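MgGH51 (Meripilus giganteus, PDB 6ZPV) hydrolyses terminal alpha-L-arabinofuranosyl residues as a GH51 enzyme, probably from plant cell-wall polysaccharides. Local coordinates at residues W242-N245 with A246-S250; D267-L271 with L272-Q276; V401-T404 with P405-Y409; Q455-T458 with G459-A462. One frame throughout, in Å; residues are numbered along the deposited sequence. Where two conformers were deposited one is given.

Contact 1 of 4, residues W242-N245 with A246-S250; sequences WQWN and ATVGS. With NAG (2-acetamido-2-deoxy-beta-D-glucopyranose), chain D.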
loop_
_atom_site.group_PDB
_atom_site.type_symbol
_atom_site.label_atom_id
_atom_site.label_comp_id
_atom_site.label_asym_id
_atom_site.label_seq_id
_atom_site.Cartn_x
_atom_site.Cartn_y
_atom_site.Cartn_z
ATOM N N TRP A 242 -0.263 2.909 -15.874
ATOM C CA TRP A 242 0.754 3.549 -15.012
ATOM C C TRP A 242 2.033 3.712 -15.856
ATOM O O TRP A 242 2.436 2.766 -16.533
ATOM C CB TRP A 242 0.948 2.682 -13.779
ATOM C CG TRP A 242 1.893 3.237 -12.750
ATOM C CD1 TRP A 242 1.575 4.040 -11.702
ATOM C CD2 TRP A 242 3.316 3.030 -12.667
ATOM N NE1 TRP A 242 2.675 4.353 -10.974
ATOM C CE2 TRP A 242 3.758 3.738 -11.515
ATOM C CE3 TRP A 242 4.237 2.267 -13.377
ATOM C CZ2 TRP A 242 5.102 3.705 -11.118
ATOM C CZ3 TRP A 242 5.554 2.250 -12.965
ATOM C CH2 TRP A 242 5.983 2.943 -11.839
ATOM N N GLN A 243 2.691 4.857 -15.715
ATOM C CA GLN A 243 3.967 5.169 -16.387
ATOM C C GLN A 243 4.956 5.693 -15.383
ATOM O O GLN A 243 4.693 6.752 -14.747
ATOM C CB GLN A 243 3.786 6.191 -17.539
ATOM C CG GLN A 243 2.888 5.715 -18.651
ATOM C CD GLN A 243 2.957 6.620 -19.882
ATOM O OE1 GLN A 243 4.068 6.890 -20.362
ATOM N NE2 GLN A 243 1.828 7.038 -20.411
ATOM N N TRP A 244 6.120 5.086 -15.280
ATOM C CA TRP A 244 7.060 5.457 -14.210
ATOM C C TRP A 244 7.506 6.917 -14.295
ATOM O O TRP A 244 7.629 7.597 -13.251
ATOM C CB TRP A 244 8.339 4.549 -14.294
ATOM C CG TRP A 244 9.324 4.889 -15.356
ATOM C CD1 TRP A 244 9.287 4.519 -16.672
ATOM C CD2 TRP A 244 10.457 5.769 -15.211
ATOM N NE1 TRP A 244 10.301 5.144 -17.371
ATOM C CE2 TRP A 244 11.016 5.914 -16.502
ATOM C CE3 TRP A 244 10.987 6.523 -14.149
ATOM C CZ2 TRP A 244 12.109 6.769 -16.726
ATOM C CZ3 TRP A 244 12.034 7.365 -14.402
ATOM C CH2 TRP A 244 12.606 7.499 -15.680
ATOM N N ASN A 245 7.766 7.392 -15.496
ATOM C CA ASN A 245 8.420 8.683 -15.680
ATOM C C ASN A 245 7.481 9.841 -15.354
ATOM O O ASN A 245 7.940 10.913 -14.988
ATOM C CB ASN A 245 9.005 8.811 -17.109
ATOM C CG ASN A 245 8.002 8.386 -18.174
ATOM O OD1 ASN A 245 7.525 7.228 -18.186
ATOM N ND2 ASN A 245 7.673 9.338 -19.071
ATOM N N ALA A 246 6.173 9.610 -15.433
ATOM C CA ALA A 246 5.156 10.575 -15.051
ATOM C C ALA A 246 5.036 10.703 -13.538
ATOM O O ALA A 246 4.323 11.567 -13.052
ATOM C CB ALA A 246 3.843 10.218 -15.691
ATOM N N THR A 247 5.746 9.860 -12.794
ATOM C CA THR A 247 5.727 9.806 -11.336
ATOM C C THR A 247 6.994 10.311 -10.656
ATOM O O THR A 247 7.092 10.217 -9.439
ATOM C CB THR A 247 5.340 8.422 -10.788
ATOM O OG1 THR A 247 6.503 7.569 -10.707
ATOM C CG2 THR A 247 4.244 7.754 -11.586
ATOM N N VAL A 248 7.950 10.777 -11.446
ATOM C CA VAL A 248 9.289 11.174 -10.977
ATOM C C VAL A 248 9.507 12.677 -11.288
ATOM O O VAL A 248 8.986 13.172 -12.292
ATOM C CB VAL A 248 10.324 10.201 -11.599
ATOM C CG1 VAL A 248 11.734 10.701 -11.436
ATOM C CG2 VAL A 248 10.198 8.849 -10.916
ATOM N N GLY A 249 10.285 13.310 -10.451
ATOM C CA GLY A 249 10.632 14.723 -10.654
ATOM C C GLY A 249 9.707 15.660 -9.922
ATOM O O GLY A 249 8.956 15.259 -9.020
ATOM N N SER A 250 9.768 16.923 -10.274
ATOM C CA SER A 250 8.920 17.918 -9.616
ATOM C C SER A 250 7.468 17.573 -9.680
ATOM O O SER A 250 6.996 17.074 -10.703
ATOM C CB SER A 250 9.146 19.260 -10.292
ATOM O OG SER A 250 8.284 20.233 -9.712
HETATM C C1 NAG D . 6.804 8.958 -20.159
HETATM C C2 NAG D . 6.178 10.193 -20.780
HETATM C C3 NAG D . 5.445 9.787 -22.065
HETATM C C4 NAG D . 6.387 9.038 -23.012
HETATM C C5 NAG D . 7.000 7.835 -22.266
HETATM C C6 NAG D . 8.048 7.075 -23.135
HETATM C C7 NAG D . 5.526 12.135 -19.453
HETATM C C8 NAG D . 4.521 12.742 -18.540
HETATM N N2 NAG D . 5.270 10.891 -19.880
HETATM O O3 NAG D . 4.907 10.963 -22.740
HETATM O O4 NAG D . 5.596 8.538 -24.104
HETATM O O5 NAG D . 7.699 8.337 -21.139
HETATM O O6 NAG D . 8.569 5.890 -22.451
HETATM O O7 NAG D . 6.452 12.753 -19.849
#

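Contact 2 of 4, residues D267-L271 with L272-Q276; sequences DGLGL and LEYLQ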
loop_
_atom_site.group_PDB
_atom_site.type_symbol
_atom_site.label_atom_id
_atom_site.label_comp_id
_atom_site.label_asym_id
_atom_site.label_seq_id
_atom_site.Cartn_x
_atom_site.Cartn_y
_atom_site.Cartn_z
ATOM N N ASP A 267 -0.135 10.776 -8.555
ATOM C CA ASP A 267 1.235 10.279 -8.785
ATOM C C ASP A 267 2.245 11.020 -7.917
ATOM O O ASP A 267 3.463 10.908 -8.180
ATOM C CB ASP A 267 1.574 10.194 -10.268
ATOM C CG ASP A 267 0.955 8.982 -10.972
ATOM O OD1 ASP A 267 0.658 7.988 -10.251
ATOM O OD2 ASP A 267 0.842 9.037 -12.213
ATOM N N GLY A 268 1.790 11.704 -6.852
ATOM C CA GLY A 268 2.705 12.198 -5.843
ATOM C C GLY A 268 3.424 11.086 -5.121
ATOM O O GLY A 268 4.561 11.283 -4.689
ATOM N N LEU A 269 2.743 9.964 -4.951
ATOM C CA LEU A 269 3.369 8.729 -4.488
ATOM C C LEU A 269 3.954 8.078 -5.739
ATOM O O LEU A 269 3.237 7.359 -6.454
ATOM C CB LEU A 269 2.374 7.832 -3.795
ATOM C CG LEU A 269 2.915 6.480 -3.324
ATOM C CD1 LEU A 269 4.061 6.647 -2.385
ATOM C CD2 LEU A 269 1.790 5.665 -2.691
ATOM N N GLY A 270 5.193 8.413 -6.048
ATOM C CA GLY A 270 5.841 7.979 -7.269
ATOM C C GLY A 270 7.039 7.091 -7.033
ATOM O O GLY A 270 7.337 6.688 -5.894
ATOM N N LEU A 271 7.714 6.711 -8.121
ATOM C CA LEU A 271 8.729 5.647 -8.023
ATOM C C LEU A 271 9.783 5.990 -6.970
ATOM O O LEU A 271 10.192 5.070 -6.227
ATOM C CB LEU A 271 9.313 5.372 -9.409
ATOM C CG LEU A 271 10.333 4.241 -9.506
ATOM C CD1 LEU A 271 9.834 2.933 -8.884
ATOM C CD2 LEU A 271 10.706 3.978 -10.944
ATOM N N LEU A 272 10.306 7.231 -6.921
ATOM C CA LEU A 272 11.364 7.488 -5.938
ATOM C C LEU A 272 10.808 7.448 -4.520
ATOM O O LEU A 272 11.556 7.050 -3.597
ATOM C CB LEU A 272 12.079 8.799 -6.221
ATOM C CG LEU A 272 13.354 9.039 -5.454
ATOM C CD1 LEU A 272 14.415 7.965 -5.695
ATOM C CD2 LEU A 272 13.940 10.394 -5.806
ATOM N N GLU A 273 9.588 7.901 -4.281
ATOM C CA GLU A 273 9.007 7.835 -2.927
ATOM C C GLU A 273 8.852 6.385 -2.479
ATOM O O GLU A 273 9.145 6.043 -1.317
ATOM C CB GLU A 273 7.703 8.595 -2.847
ATOM C CG GLU A 273 7.820 10.117 -3.050
ATOM C CD GLU A 273 7.976 10.614 -4.464
ATOM O OE1 GLU A 273 7.559 9.845 -5.376
ATOM O OE2 GLU A 273 8.443 11.739 -4.670
ATOM N N TYR A 274 8.413 5.509 -3.387
ATOM C CA TYR A 274 8.361 4.067 -3.074
ATOM C C TYR A 274 9.758 3.563 -2.674
ATOM O O TYR A 274 9.907 2.919 -1.634
ATOM C CB TYR A 274 7.803 3.278 -4.285
ATOM C CG TYR A 274 6.333 3.333 -4.546
ATOM C CD1 TYR A 274 5.445 2.716 -3.675
ATOM C CD2 TYR A 274 5.803 3.897 -5.703
ATOM C CE1 TYR A 274 4.081 2.629 -3.943
ATOM C CE2 TYR A 274 4.446 3.851 -5.966
ATOM C CZ TYR A 274 3.580 3.223 -5.087
ATOM O OH TYR A 274 2.232 3.079 -5.339
ATOM N N LEU A 275 10.732 3.809 -3.540
ATOM C CA LEU A 275 12.064 3.264 -3.299
ATOM C C LEU A 275 12.686 3.777 -1.998
ATOM O O LEU A 275 13.303 2.977 -1.263
ATOM C CB LEU A 275 12.984 3.576 -4.492
ATOM C CG LEU A 275 12.566 2.945 -5.818
ATOM C CD1 LEU A 275 13.342 3.534 -6.973
ATOM C CD2 LEU A 275 12.738 1.435 -5.767
ATOM N N GLN A 276 12.468 5.045 -1.684
ATOM C CA GLN A 276 12.993 5.609 -0.429
ATOM C C GLN A 276 12.324 4.898 0.759
ATOM O O GLN A 276 12.994 4.641 1.776
ATOM C CB GLN A 276 12.784 7.126 -0.376
ATOM C CG GLN A 276 13.477 7.764 0.800
ATOM C CD GLN A 276 14.983 7.527 0.788
ATOM O OE1 GLN A 276 15.663 8.027 -0.134
ATOM N NE2 GLN A 276 15.528 6.866 1.810
#

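Contact 3 of 4, residues V401-T404 with P405-Y409; sequences VYQT and PTWFY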
loop_
_atom_site.group_PDB
_atom_site.type_symbol
_atom_site.label_atom_id
_atom_site.label_comp_id
_atom_site.label_asym_id
_atom_site.label_seq_id
_atom_site.Cartn_x
_atom_site.Cartn_y
_atom_site.Cartn_z
ATOM N N VAL A 401 -5.300 -15.764 -4.837
ATOM C CA VAL A 401 -6.567 -16.449 -4.468
ATOM C C VAL A 401 -7.352 -15.626 -3.443
ATOM O O VAL A 401 -6.815 -15.264 -2.383
ATOM C CB VAL A 401 -6.332 -17.896 -4.002
ATOM C CG1 VAL A 401 -5.482 -18.006 -2.741
ATOM C CG2 VAL A 401 -7.668 -18.598 -3.831
ATOM N N TYR A 402 -8.612 -15.426 -3.735
ATOM C CA TYR A 402 -9.622 -14.871 -2.821
ATOM C C TYR A 402 -10.673 -15.925 -2.604
ATOM O O TYR A 402 -11.240 -16.462 -3.564
ATOM C CB TYR A 402 -10.203 -13.591 -3.403
ATOM C CG TYR A 402 -9.170 -12.503 -3.573
ATOM C CD1 TYR A 402 -8.695 -11.794 -2.496
ATOM C CD2 TYR A 402 -8.655 -12.228 -4.814
ATOM C CE1 TYR A 402 -7.718 -10.827 -2.655
ATOM C CE2 TYR A 402 -7.671 -11.273 -4.964
ATOM C CZ TYR A 402 -7.185 -10.565 -3.892
ATOM O OH TYR A 402 -6.250 -9.556 -4.003
ATOM N N GLN A 403 -10.935 -16.273 -1.335
ATOM C CA GLN A 403 -11.754 -17.473 -1.036
ATOM C C GLN A 403 -12.402 -17.334 0.329
ATOM O O GLN A 403 -12.286 -16.287 1.010
ATOM C CB GLN A 403 -10.915 -18.738 -1.235
ATOM C CG GLN A 403 -11.236 -19.543 -2.472
ATOM C CD GLN A 403 -12.636 -20.122 -2.524
ATOM O OE1 GLN A 403 -13.344 -20.109 -1.511
ATOM N NE2 GLN A 403 -13.065 -20.608 -3.691
ATOM N N THR A 404 -13.089 -18.375 0.788
ATOM C CA THR A 404 -13.703 -18.379 2.106
ATOM C C THR A 404 -12.666 -18.749 3.162
ATOM O O THR A 404 -11.660 -19.417 2.878
ATOM C CB THR A 404 -14.819 -19.411 2.159
ATOM O OG1 THR A 404 -14.272 -20.715 2.081
ATOM C CG2 THR A 404 -15.932 -19.220 1.145
ATOM N N PRO A 405 -12.937 -18.389 4.439
ATOM C CA PRO A 405 -12.035 -18.869 5.501
ATOM C C PRO A 405 -11.813 -20.377 5.490
ATOM O O PRO A 405 -10.703 -20.873 5.716
ATOM C CB PRO A 405 -12.732 -18.355 6.793
ATOM C CG PRO A 405 -13.489 -17.144 6.326
ATOM C CD PRO A 405 -14.008 -17.492 4.935
ATOM N N THR A 406 -12.914 -21.123 5.254
ATOM C CA THR A 406 -12.859 -22.586 5.248
ATOM C C THR A 406 -11.956 -23.087 4.115
ATOM O O THR A 406 -11.177 -24.013 4.320
ATOM C CB THR A 406 -14.273 -23.139 5.180
ATOM O OG1 THR A 406 -14.926 -22.755 6.396
ATOM C CG2 THR A 406 -14.308 -24.637 5.008
ATOM N N TRP A 407 -12.110 -22.481 2.931
ATOM C CA TRP A 407 -11.219 -22.897 1.837
ATOM C C TRP A 407 -9.753 -22.796 2.256
ATOM O O TRP A 407 -8.936 -23.662 1.925
ATOM C CB TRP A 407 -11.470 -22.018 0.588
ATOM C CG TRP A 407 -10.657 -22.392 -0.612
ATOM C CD1 TRP A 407 -11.103 -23.183 -1.633
ATOM C CD2 TRP A 407 -9.308 -22.028 -0.911
ATOM N NE1 TRP A 407 -10.119 -23.363 -2.554
ATOM C CE2 TRP A 407 -8.994 -22.702 -2.128
ATOM C CE3 TRP A 407 -8.329 -21.227 -0.304
ATOM C CZ2 TRP A 407 -7.715 -22.599 -2.720
ATOM C CZ3 TRP A 407 -7.081 -21.166 -0.881
ATOM C CH2 TRP A 407 -6.753 -21.852 -2.057
ATOM N N PHE A 408 -9.374 -21.730 2.932
ATOM C CA PHE A 408 -7.968 -21.528 3.290
ATOM C C PHE A 408 -7.456 -22.665 4.195
ATOM O O PHE A 408 -6.357 -23.186 3.937
ATOM C CB PHE A 408 -7.728 -20.139 3.904
ATOM C CG PHE A 408 -7.604 -19.073 2.852
ATOM C CD1 PHE A 408 -6.373 -18.881 2.233
ATOM C CD2 PHE A 408 -8.676 -18.375 2.364
ATOM C CE1 PHE A 408 -6.229 -17.998 1.172
ATOM C CE2 PHE A 408 -8.524 -17.489 1.321
ATOM C CZ PHE A 408 -7.304 -17.286 0.720
ATOM N N TYR A 409 -8.201 -23.082 5.230
ATOM C CA TYR A 409 -7.677 -24.202 6.038
ATOM C C TYR A 409 -7.718 -25.506 5.252
ATOM O O TYR A 409 -6.849 -26.348 5.414
ATOM C CB TYR A 409 -8.252 -24.310 7.450
ATOM C CG TYR A 409 -9.664 -24.789 7.574
ATOM C CD1 TYR A 409 -9.938 -26.138 7.390
ATOM C CD2 TYR A 409 -10.709 -23.986 7.969
ATOM C CE1 TYR A 409 -11.222 -26.662 7.576
ATOM C CE2 TYR A 409 -11.986 -24.512 8.220
ATOM C CZ TYR A 409 -12.237 -25.853 8.032
ATOM O OH TYR A 409 -13.516 -26.354 8.253
#

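Contact 4 of 4, residues Q455-T458 with G459-A462; sequences QSAT and GEAA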
loop_
_atom_site.group_PDB
_atom_site.type_symbol
_atom_site.label_atom_id
_atom_site.label_comp_id
_atom_site.label_asym_id
_atom_site.label_seq_id
_atom_site.Cartn_x
_atom_site.Cartn_y
_atom_site.Cartn_z
ATOM N N GLN A 455 -12.287 -15.630 12.339
ATOM C CA GLN A 455 -12.455 -16.756 11.413
ATOM C C GLN A 455 -11.535 -16.598 10.193
ATOM O O GLN A 455 -10.866 -17.586 9.740
ATOM C CB GLN A 455 -13.944 -16.833 10.954
ATOM C CG GLN A 455 -14.325 -18.095 10.151
ATOM C CD GLN A 455 -15.724 -18.107 9.579
ATOM O OE1 GLN A 455 -16.510 -17.193 9.875
ATOM N NE2 GLN A 455 -16.043 -19.129 8.812
ATOM N N SER A 456 -11.550 -15.423 9.570
ATOM C CA SER A 456 -10.785 -15.271 8.304
ATOM C C SER A 456 -9.298 -15.298 8.597
ATOM O O SER A 456 -8.530 -15.952 7.861
ATOM C CB SER A 456 -11.219 -14.015 7.559
ATOM O OG SER A 456 -10.763 -12.779 8.151
ATOM N N ALA A 457 -8.816 -14.661 9.653
ATOM C CA ALA A 457 -7.404 -14.624 10.011
ATOM C C ALA A 457 -6.895 -16.017 10.340
ATOM O O ALA A 457 -5.749 -16.355 10.023
ATOM C CB ALA A 457 -7.167 -13.661 11.163
ATOM N N THR A 458 -7.729 -16.796 11.073
ATOM C CA THR A 458 -7.267 -18.147 11.464
ATOM C C THR A 458 -7.218 -19.088 10.269
ATOM O O THR A 458 -6.319 -19.934 10.176
ATOM C CB THR A 458 -8.106 -18.674 12.627
ATOM O OG1 THR A 458 -9.490 -18.831 12.318
ATOM C CG2 THR A 458 -7.934 -17.824 13.845
ATOM N N GLY A 459 -8.171 -18.998 9.334
ATOM C CA GLY A 459 -8.109 -19.790 8.100
ATOM C C GLY A 459 -6.892 -19.378 7.310
ATOM O O GLY A 459 -6.160 -20.266 6.809
ATOM N N GLU A 460 -6.645 -18.091 7.139
ATOM C CA GLU A 460 -5.432 -17.624 6.464
ATOM C C GLU A 460 -4.182 -18.181 7.156
ATOM O O GLU A 460 -3.264 -18.674 6.474
ATOM C CB GLU A 460 -5.372 -16.115 6.444
ATOM C CG GLU A 460 -6.431 -15.500 5.529
ATOM C CD GLU A 460 -6.868 -14.093 5.927
ATOM O OE1 GLU A 460 -6.235 -13.489 6.824
ATOM O OE2 GLU A 460 -7.819 -13.592 5.279
ATOM N N ALA A 461 -4.122 -18.159 8.474
ATOM C CA ALA A 461 -2.968 -18.635 9.210
ATOM C C ALA A 461 -2.765 -20.114 8.939
ATOM O O ALA A 461 -1.599 -20.557 8.739
ATOM C CB ALA A 461 -3.106 -18.363 10.681
ATOM N N ALA A 462 -3.805 -20.919 8.850
ATOM C CA ALA A 462 -3.642 -22.333 8.507
ATOM C C ALA A 462 -3.023 -22.458 7.108
ATOM O O ALA A 462 -2.088 -23.243 6.912
ATOM C CB ALA A 462 -5.007 -23.026 8.589
HETATM O O HOH W 1 -9.546 -11.654 5.863
#

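Contact 1 of 4, residues W242-N245 with A246-S250
Thr247 turns back on Trp244, and the carbonyl oxygen of Trp244 takes two hydrogen bonds from that one residue. Thr247 OG1 donates to Trp244 O at 2.8 Å, from 18° off the carbonyl plane, while Thr247 N reaches the same Trp244 O at 3.0 Å from well above that plane. The hydroxyl proton being spent on this carbonyl, the same hydroxyl oxygen accepts from Leu271 N, which begins the helix 271-281. The torsion that sets OG1 between the backbone N and the carbonyl carbon (chi1 85°) leaves CG2 beside the backbone N, 3.3 Å from Gln243 O and 3.8 Å from NE1 of the buried Trp242 indole. A weak bond from Ala246 N to Gln243 O, 3.3 Å, completes the turn. On its outer side Asn245 is N-glycosylated: ND2 is joined to NAG C1 at 1.4 Å, and OD1 accepts from Gln311 NE2, which also serves Gln243 OE1. CB of Asn245 lies over the Trp244 ring, and Trp244 CE3 meets Val248 CG2 at 4.1 Å. A valine in place of Thr247 would probably leave Leu271 N without its acceptor and Trp244 O with one donor fewer. With sequence Asn-Ala-Thr, the turn is an N-glycosylation sequon whose threonine hydroxyl, in the folded enzyme, is committed to backbone partners rather than to the asparagine amide.

Contact 2 of 4, residues D267-L271 with L272-Q276
Glu273 reaches back from the first turn of its helix to the backbone of Gly270. Its CB lies 3.6 Å from Gly270 O; CG, beside the backbone N, brings the chain near Gly268 O, and a bend at chi2 (78°) brings the carboxylate back beside the residues before the helix. CD stands 3.5 Å from Gly268 O. At the tip, OE1 accepts from Gly270 N at 2.8 Å, met on its anti side and 33° out of the carboxylate plane, whereas OE2 turns to Arg254 in a salt bridge and to the amide of Asn207. Gly270 is the N-cap of helix 271-281, and Glu273, three residues on, returns a side-chain bond to its N-H, the reciprocal half of a capping box; the cap itself is a glycine and has no side chain to answer with. Gly270 O instead opens the helical ladder, taking Tyr274 N at 3.0 Å in a nearly straight bond. Ahead of the cap, Leu269 lays CG over one face of the Tyr274 ring, a CH-pi contact 4.1 Å from the centroid, while its CD2 touches Tyr274 OH. One residue on from the Gly270-Tyr274 pair, Leu271 CG and Leu275 CD1 pack at 4.0 Å, and Leu271 also meets Phe318 of helix 306-320.

Contact 3 of 4, residues V401-T404 with P405-Y409
Gln403 lies flat against Trp407, its amide plane 17° from that of the indole. CG makes a CH-pi contact 3.5 Å from the centroid of the five-membered ring, and on the same face Val401 CG2 sits over the six-membered ring. A bend at chi2 (-63°) brings the amide alongside the next peptide, where OE1 accepts from Thr404 N at 2.9 Å; this bond fixes its rotation beside the CD1 rim of the indole. Here strand 396-403 passes into helix 405-410 of a beta-alpha-beta unit, as expected for the (beta/alpha)8 barrel of GH51 enzymes. Thr404 is the N-cap: its OG1 takes Trp407 N at 2.9 Å, and its carbonyl receives Phe408 N. The tight side is that of Phe408, a buried ring with Thr404 O at its edge, 3.2 Å from CD2, and Trp407 CE3 over its centre; Phe463 meets it edge-to-face. Trp407 is only partly buried; an alanine here removes the indole face and would probably leave Val401 CG2 uncovered and Gln403 freer to turn. Looser still is Thr406, its side chain meeting the N-cap only through CB, 3.9 Å from Thr404 OG1, beside a sulfate ion probably from the crystallisation liquor.

Contact 4 of 4, residues Q455-T458 with G459-A462
Glu460 runs back along helix 454-469 beside Ser456, one turn earlier, and the two side chains share a water. The helix carries the regular i to i+4 ladder, with Glu460 N bonded to Ser456 O at 2.9 Å and Ala461 N to Ala457 O. Glu460 sets CG beside its backbone N (chi1 -69°) and runs extended beyond it, which lays the chain alongside the preceding turn: both CG and CD come to 3.2 Å from Ser456 O. The buried carboxylate is well supplied with donors, since OE1 is bonded to Ser508 OG of helix 507-517 and OE2 to Ala432 N of strand 424-432 as well as to the water, so its charge is probably stabilised. Ser456 holds OG between its backbone N and carbonyl carbon (chi1 73°), where it accepts from Thr453 N just ahead in the chain. Thr458 has a similar first torsion, and its hydroxyl bonds back to Val454 O, within the helix. Small residues follow: Gly459 presents backbone alone, while Ala461 CB lies 3.4 Å from Ala457 O and its side chain touches Phe515. The shared water donates to Glu460 OE2 at 2.7 Å and accepts from Ser456 OG at 2.8 Å.

In the fold
The four contacts follow one another along the chain and fall into two touching pairs. Contacts 1 and 2 have centres about 9 Å apart, and Val248 CG2 packs 3.9 Å from Leu271 CB where the glycosylated turn meets helix 271-281. Contacts 3 and 4, centres about 8 Å apart, pack helix 405-410 against helix 454-469, with Phe408 CB 3.3 Å from Gly459 O. The pairs are well separated: contacts 2 and 3 have centres about 33 Å apart. Contacts 1 and 2 lie in loop and helix beside the parallel sheet, whereas contact 3 includes its strand 396-403; helix 454-469 of contact 4 precedes its last strand, 474-479, and joins the barrel to the seven-stranded antiparallel sheet through strand 618-625.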